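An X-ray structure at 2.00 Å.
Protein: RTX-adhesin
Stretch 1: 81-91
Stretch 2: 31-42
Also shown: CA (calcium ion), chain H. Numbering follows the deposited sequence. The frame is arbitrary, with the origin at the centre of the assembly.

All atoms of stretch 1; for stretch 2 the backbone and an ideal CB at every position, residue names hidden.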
ATOM      1  N   ILE A  81     -12.178  35.903   8.185  1.00 35.20           N
ATOM      2  CA  ILE A  81     -12.586  36.829   9.250  1.00 34.64           C
ATOM      3  C   ILE A  81     -14.029  37.236   9.045  1.00 33.52           C
ATOM      4  O   ILE A  81     -14.407  37.652   7.949  1.00 33.25           O
ATOM      5  CB  ILE A  81     -11.724  38.111   9.296  1.00 35.68           C
ATOM      6  CG1 ILE A  81     -10.264  37.790   9.592  1.00 37.14           C
ATOM      7  CG2 ILE A  81     -12.240  39.081  10.359  1.00 35.11           C
ATOM      8  CD1 ILE A  81      -9.353  38.927   9.225  1.00 38.37           C
ATOM      9  N   VAL A  82     -14.824  37.081  10.098  1.00 32.89           N
ATOM     10  CA  VAL A  82     -16.171  37.614  10.142  1.00 32.70           C
ATOM     11  C   VAL A  82     -16.081  39.097  10.564  1.00 32.83           C
ATOM     12  O   VAL A  82     -15.540  39.391  11.625  1.00 32.68           O
ATOM     13  CB  VAL A  82     -17.047  36.838  11.134  1.00 32.37           C
ATOM     14  CG1 VAL A  82     -18.437  37.482  11.228  1.00 32.22           C
ATOM     15  CG2 VAL A  82     -17.151  35.364  10.742  1.00 32.80           C
ATOM     16  N   ASP A  83     -16.602  40.014   9.748  1.00 33.55           N
ATOM     17  CA  ASP A  83     -16.737  41.420  10.163  1.00 34.55           C
ATOM     18  C   ASP A  83     -18.132  41.661  10.737  1.00 33.15           C
ATOM     19  O   ASP A  83     -19.136  41.287  10.128  1.00 33.39           O
ATOM     20  CB  ASP A  83     -16.471  42.386   8.994  1.00 36.22           C
ATOM     21  CG  ASP A  83     -15.103  42.165   8.327  1.00 38.60           C
ATOM     22  OD1 ASP A  83     -14.067  42.085   9.030  1.00 41.18           O
ATOM     23  OD2 ASP A  83     -15.061  42.099   7.077  1.00 40.52           O
ATOM     24  N   ALA A  84     -18.193  42.313  11.892  1.00 32.38           N
ATOM     25  CA  ALA A  84     -19.474  42.519  12.547  1.00 31.87           C
ATOM     26  C   ALA A  84     -19.632  43.953  13.027  1.00 31.41           C
ATOM     27  O   ALA A  84     -18.664  44.596  13.416  1.00 31.14           O
ATOM     28  CB  ALA A  84     -19.612  41.567  13.712  1.00 31.66           C
ATOM     29  N   SER A  85     -20.854  44.445  12.983  1.00 31.40           N
ATOM     30  CA  SER A  85     -21.158  45.702  13.656  1.00 31.49           C
ATOM     31  C   SER A  85     -22.542  45.670  14.302  1.00 31.32           C
ATOM     32  O   SER A  85     -23.388  44.824  13.967  1.00 31.29           O
ATOM     33  CB  SER A  85     -21.027  46.870  12.675  1.00 32.22           C
ATOM     34  OG  SER A  85     -21.994  46.777  11.646  1.00 32.96           O
ATOM     35  N   VAL A  86     -22.753  46.561  15.273  1.00 31.08           N
ATOM     36  CA  VAL A  86     -24.032  46.609  15.966  1.00 31.15           C
ATOM     37  C   VAL A  86     -24.477  48.072  16.175  1.00 31.34           C
ATOM     38  O   VAL A  86     -23.647  48.954  16.390  1.00 30.94           O
ATOM     39  CB  VAL A  86     -23.964  45.850  17.311  1.00 31.29           C
ATOM     40  CG1 VAL A  86     -22.962  46.493  18.254  1.00 31.59           C
ATOM     41  CG2 VAL A  86     -25.358  45.725  17.962  1.00 32.05           C
ATOM     42  N   VAL A  87     -25.775  48.320  16.048  1.00 31.75           N
ATOM     43  CA  VAL A  87     -26.376  49.542  16.583  1.00 32.50           C
ATOM     44  C   VAL A  87     -27.453  49.151  17.597  1.00 32.45           C
ATOM     45  O   VAL A  87     -28.228  48.220  17.351  1.00 32.66           O
ATOM     46  CB  VAL A  87     -26.954  50.427  15.474  1.00 33.41           C
ATOM     47  CG1 VAL A  87     -27.931  49.650  14.624  1.00 34.34           C
ATOM     48  CG2 VAL A  87     -27.617  51.668  16.071  1.00 34.27           C
ATOM     49  N   VAL A  88     -27.455  49.816  18.753  1.00 31.91           N
ATOM     50  CA  VAL A  88     -28.431  49.552  19.803  1.00 32.50           C
ATOM     51  C   VAL A  88     -29.200  50.840  20.161  1.00 33.22           C
ATOM     52  O   VAL A  88     -28.709  51.944  19.923  1.00 32.76           O
ATOM     53  CB  VAL A  88     -27.788  49.013  21.093  1.00 32.47           C
ATOM     54  CG1 VAL A  88     -26.932  47.786  20.824  1.00 32.02           C
ATOM     55  CG2 VAL A  88     -26.981  50.114  21.791  1.00 32.50           C
ATOM     56  N   THR A  89     -30.382  50.680  20.745  1.00 34.34           N
ATOM     57  CA  THR A  89     -31.237  51.810  21.131  1.00 35.56           C
ATOM     58  C   THR A  89     -31.737  51.569  22.535  1.00 36.64           C
ATOM     59  O   THR A  89     -32.010  50.429  22.888  1.00 36.83           O
ATOM     60  CB  THR A  89     -32.446  51.972  20.196  1.00 36.44           C
ATOM     61  OG1 THR A  89     -31.983  52.063  18.846  1.00 36.21           O
ATOM     62  CG2 THR A  89     -33.235  53.235  20.560  1.00 37.50           C
ATOM     63  N   ASN A  90     -31.857  52.624  23.343  1.00 37.76           N
ATOM     64  CA  ASN A  90     -32.483  52.462  24.658  1.00 39.41           C
ATOM     65  C   ASN A  90     -33.854  53.115  24.702  1.00 41.29           C
ATOM     66  O   ASN A  90     -34.322  53.659  23.703  1.00 41.00           O
ATOM     67  CB  ASN A  90     -31.587  53.029  25.774  1.00 39.70           C
ATOM     68  CG  ASN A  90     -31.499  54.571  25.773  1.00 39.32           C
ATOM     69  OD1 ASN A  90     -32.157  55.267  25.000  1.00 38.85           O
ATOM     70  ND2 ASN A  90     -30.658  55.090  26.647  1.00 39.35           N
ATOM     71  N   GLY A  91     -34.516  52.993  25.850  1.00 43.86           N
ATOM     72  CA  GLY A  91     -35.815  53.597  26.064  1.00 46.10           C
ATOM     73  C   GLY A  91     -35.950  55.074  25.729  1.00 46.73           C
ATOM     74  O   GLY A  91     -36.935  55.477  25.111  1.00 49.14           O
ATOM     75  N   UNK A  31     -24.543  28.390  12.965  1.00 42.30           N
ATOM     76  CA  UNK A  31     -25.004  29.396  13.895  1.00 41.62           C
ATOM     77  C   UNK A  31     -23.848  30.134  14.541  1.00 39.80           C
ATOM     78  O   UNK A  31     -23.014  29.532  15.218  1.00 39.88           O
ATOM     79  CB  UNK A  31     -25.886  28.757  14.970  1.00 41.62           C
ATOM     80  N   UNK A  32     -23.783  31.437  14.284  1.00 38.12           N
ATOM     81  CA  UNK A  32     -22.789  32.295  14.888  1.00 36.96           C
ATOM     82  C   UNK A  32     -23.489  33.054  16.002  1.00 36.85           C
ATOM     83  O   UNK A  32     -24.673  33.340  15.899  1.00 36.48           O
ATOM     84  CB  UNK A  32     -22.152  33.239  13.866  1.00 36.96           C
ATOM     85  N   UNK A  33     -22.762  33.373  17.067  1.00 36.98           N
ATOM     86  CA  UNK A  33     -23.383  33.909  18.265  1.00 37.80           C
ATOM     87  C   UNK A  33     -22.435  34.911  18.890  1.00 37.44           C
ATOM     88  O   UNK A  33     -21.241  34.906  18.594  1.00 36.95           O
ATOM     89  CB  UNK A  33     -23.740  32.797  19.254  1.00 37.80           C
ATOM     90  N   UNK A  34     -22.971  35.768  19.756  1.00 37.59           N
ATOM     91  CA  UNK A  34     -22.131  36.644  20.528  1.00 37.90           C
ATOM     92  C   UNK A  34     -22.927  37.420  21.546  1.00 38.78           C
ATOM     93  O   UNK A  34     -24.057  37.061  21.896  1.00 39.58           O
ATOM     94  CB  UNK A  34     -21.375  37.603  19.606  1.00 37.90           C
ATOM     95  N   UNK A  35     -22.326  38.502  22.019  1.00 38.75           N
ATOM     96  CA  UNK A  35     -22.919  39.318  23.066  1.00 39.56           C
ATOM     97  C   UNK A  35     -22.640  40.785  22.759  1.00 38.54           C
ATOM     98  O   UNK A  35     -21.635  41.116  22.114  1.00 38.08           O
ATOM     99  CB  UNK A  35     -22.375  38.931  24.443  1.00 39.56           C
ATOM    100  N   UNK A  36     -23.543  41.649  23.206  1.00 37.83           N
ATOM    101  CA  UNK A  36     -23.331  43.091  23.185  1.00 37.00           C
ATOM    102  C   UNK A  36     -23.279  43.519  24.649  1.00 38.22           C
ATOM    103  O   UNK A  36     -24.170  43.203  25.409  1.00 38.95           O
ATOM    104  CB  UNK A  36     -24.424  43.827  22.408  1.00 37.00           C
ATOM    105  N   UNK A  37     -22.242  44.226  25.054  1.00 38.66           N
ATOM    106  CA  UNK A  37     -22.084  44.609  26.442  1.00 40.87           C
ATOM    107  C   UNK A  37     -21.983  46.106  26.558  1.00 39.54           C
ATOM    108  O   UNK A  37     -21.802  46.778  25.555  1.00 37.64           O
ATOM    109  CB  UNK A  37     -20.853  43.940  27.058  1.00 40.87           C
ATOM    110  N   UNK A  38     -21.925  46.651  27.766  1.00 40.97           N
ATOM    111  CA  UNK A  38     -21.704  48.069  27.877  1.00 42.86           C
ATOM    112  C   UNK A  38     -22.913  48.730  28.474  1.00 42.19           C
ATOM    113  O   UNK A  38     -23.519  48.155  29.359  1.00 43.36           O
ATOM    114  CB  UNK A  38     -21.371  48.680  26.515  1.00 42.86           C
ATOM    115  N   UNK A  39     -23.242  49.914  28.003  1.00 40.96           N
ATOM    116  CA  UNK A  39     -24.475  50.594  28.417  1.00 41.27           C
ATOM    117  C   UNK A  39     -25.729  49.747  28.202  1.00 40.67           C
ATOM    118  O   UNK A  39     -25.807  48.941  27.271  1.00 38.85           O
ATOM    119  CB  UNK A  39     -24.618  51.912  27.653  1.00 41.27           C
ATOM    120  N   UNK A  40     -26.715  49.980  29.056  1.00 41.18           N
ATOM    121  CA  UNK A  40     -28.030  49.370  28.961  1.00 41.50           C
ATOM    122  C   UNK A  40     -28.754  49.822  27.680  1.00 39.50           C
ATOM    123  O   UNK A  40     -28.580  50.951  27.222  1.00 38.65           O
ATOM    124  CB  UNK A  40     -28.862  49.719  30.197  1.00 41.50           C
ATOM    125  N   UNK A  41     -29.508  48.923  27.064  1.00 39.15           N
ATOM    126  CA  UNK A  41     -30.244  49.244  25.847  1.00 38.07           C
ATOM    127  C   UNK A  41     -31.485  48.350  25.765  1.00 39.36           C
ATOM    128  O   UNK A  41     -31.568  47.343  26.472  1.00 40.94           O
ATOM    129  CB  UNK A  41     -29.360  49.068  24.610  1.00 38.07           C
ATOM    130  N   UNK A  42     -32.467  48.728  24.948  1.00 39.38           N
ATOM    131  CA  UNK A  42     -33.703  47.953  24.884  1.00 41.14           C
ATOM    132  C   UNK A  42     -33.898  47.190  23.573  1.00 41.00           C
ATOM    133  O   UNK A  42     -34.778  46.331  23.483  1.00 42.58           O
ATOM    134  CB  UNK A  42     -34.895  48.887  25.101  1.00 41.14           C
TER
HETATM  135 CA    CA H 606     -13.982  38.322   5.723  1.00 38.80          CA

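Position 31 lies in a strand with nothing of stretch 1 in reach, so stretch 1 sets no demand there; it is Thr31. At position 32 CA-to-CB points toward stretch 1, but the backbones are far apart, the CA of position 32 lying 9.7 Å from CA of Val82, and no atom of stretch 1 comes close to the ideal CB. The valine across the gap is apolar, so a long aliphatic side chain that can span the distance would suit, leucine, isoleucine or methionine among them. The residue is Leu32, which extends CD1 to 4.3 Å from CG2 of Val82.

Positions 33, 34 and 35 are out of reach of stretch 1, which leaves their choice open; they are Thr33, Gly34 and Val35.

Position 36 points toward stretch 1 again, and here the strands are nearer. Its ideal CB lies 4.9 Å from both CG2 of Val86 and CG1 of Val88, a hydrocarbon setting with space for a modest branched or aliphatic group. Valine, isoleucine or leucine would all be reasonable. Val36 fills it with both methyls: its CG2 meets CG2 of Val86 at 3.9 Å, and its CG1 meets CG1 of Val88 at 4.0 Å.

Position 37 faces open space as far as stretch 1 is concerned, and is Asn37. Position 38 is decided by its own backbone: with phi 115° and psi -143°, a CB would be jammed against the preceding carbonyl O. Glycine is called for, and Gly38 is found.

Position 39 points toward stretch 1 but finds nothing near its CB, so many residues would do; Asp39 makes no contact across. Position 40 points sideways, leaving its side chain little constrained. It is Val40, whose carbonyl O accepts from a water 2.8 Å away; that water in turn accepts from ND2 of Asn90, at 3.0 Å from its O.

At position 41 CA-to-CB points toward stretch 1, and the ideal CB sits 3.4 Å from O of Thr89 and 3.8 Å from CG2 of Val88. The valine offers an apolar surface that a flat or bulky hydrophobic group could cover. Phe41 lays one ring face over Val88, whose CG1 stands 3.9 Å from the ring centroid and 5° off the normal, a CH-pi contact.

Position 42 points sideways near the backbone of residues 89 to 91. Its amide donates to O of Thr89, 2.7 Å from N, a bond almost any residue but proline could make. Close quarters with polar backbone favour a small, perhaps polar, side chain. Ser42 fits, its OG packing 3.3 Å from C of Asn90.

Stretch 2 (31-42) TLTGVVNGDVFS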
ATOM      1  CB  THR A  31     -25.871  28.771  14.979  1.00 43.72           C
ATOM      2  OG1 THR A  31     -26.984  28.132  14.351  1.00 44.65           O
ATOM      3  CG2 THR A  31     -26.387  29.851  15.940  1.00 43.58           C
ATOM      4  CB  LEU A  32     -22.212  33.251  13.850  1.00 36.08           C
ATOM      5  CG  LEU A  32     -21.541  32.617  12.632  1.00 36.27           C
ATOM      6  CD1 LEU A  32     -21.005  33.683  11.687  1.00 35.65           C
ATOM      7  CD2 LEU A  32     -20.421  31.686  13.075  1.00 37.10           C
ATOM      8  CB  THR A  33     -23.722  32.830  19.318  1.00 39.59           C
ATOM      9  OG1 THR A  33     -22.520  32.349  19.921  1.00 39.70           O
ATOM     10  CG2 THR A  33     -24.525  31.670  18.725  1.00 40.74           C
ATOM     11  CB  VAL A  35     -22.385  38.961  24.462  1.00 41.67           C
ATOM     12  CG1 VAL A  35     -22.836  37.580  24.871  1.00 43.53           C
ATOM     13  CG2 VAL A  35     -20.867  39.071  24.507  1.00 41.81           C
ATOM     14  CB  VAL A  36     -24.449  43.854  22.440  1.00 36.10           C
ATOM     15  CG1 VAL A  36     -24.187  45.368  22.468  1.00 35.56           C
ATOM     16  CG2 VAL A  36     -24.623  43.340  21.009  1.00 35.29           C
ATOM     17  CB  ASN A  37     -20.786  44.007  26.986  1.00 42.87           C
ATOM     18  CG  ASN A  37     -20.912  42.552  27.320  1.00 45.28           C
ATOM     19  OD1 ASN A  37     -20.172  41.691  26.815  1.00 46.86           O
ATOM     20  ND2 ASN A  37     -21.866  42.255  28.179  1.00 46.78           N
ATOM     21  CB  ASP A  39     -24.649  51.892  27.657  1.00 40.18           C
ATOM     22  CG  ASP A  39     -23.818  52.988  28.220  1.00 41.11           C
ATOM     23  OD1 ASP A  39     -23.659  53.013  29.445  1.00 42.93           O
ATOM     24  OD2 ASP A  39     -23.357  53.847  27.442  1.00 40.42           O
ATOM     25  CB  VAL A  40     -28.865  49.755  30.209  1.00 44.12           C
ATOM     26  CG1 VAL A  40     -30.300  49.298  30.056  1.00 45.04           C
ATOM     27  CG2 VAL A  40     -28.237  49.167  31.476  1.00 46.13           C
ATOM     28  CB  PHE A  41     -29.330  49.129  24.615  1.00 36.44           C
ATOM     29  CG  PHE A  41     -28.698  47.773  24.427  1.00 36.08           C
ATOM     30  CD1 PHE A  41     -29.380  46.759  23.784  1.00 36.36           C
ATOM     31  CD2 PHE A  41     -27.426  47.510  24.919  1.00 36.03           C
ATOM     32  CE1 PHE A  41     -28.779  45.498  23.593  1.00 36.28           C
ATOM     33  CE2 PHE A  41     -26.831  46.257  24.748  1.00 36.20           C
ATOM     34  CZ  PHE A  41     -27.519  45.248  24.087  1.00 36.11           C
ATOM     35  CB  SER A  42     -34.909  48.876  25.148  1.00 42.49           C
ATOM     36  OG  SER A  42     -34.932  49.983  24.258  1.00 41.41           O
TER
HETATM   37  O   HOH W   1     -28.943  53.377  28.487  1.00 45.99           O
HETATM   38  O   HOH W   2     -13.072  40.538   6.315  1.00 32.64           O
HETATM   39  O   HOH W   3     -16.182  39.615   5.700  1.00 31.99           O
HETATM   40  O   HOH W   4     -13.645  38.866   3.271  0.50 24.22           O
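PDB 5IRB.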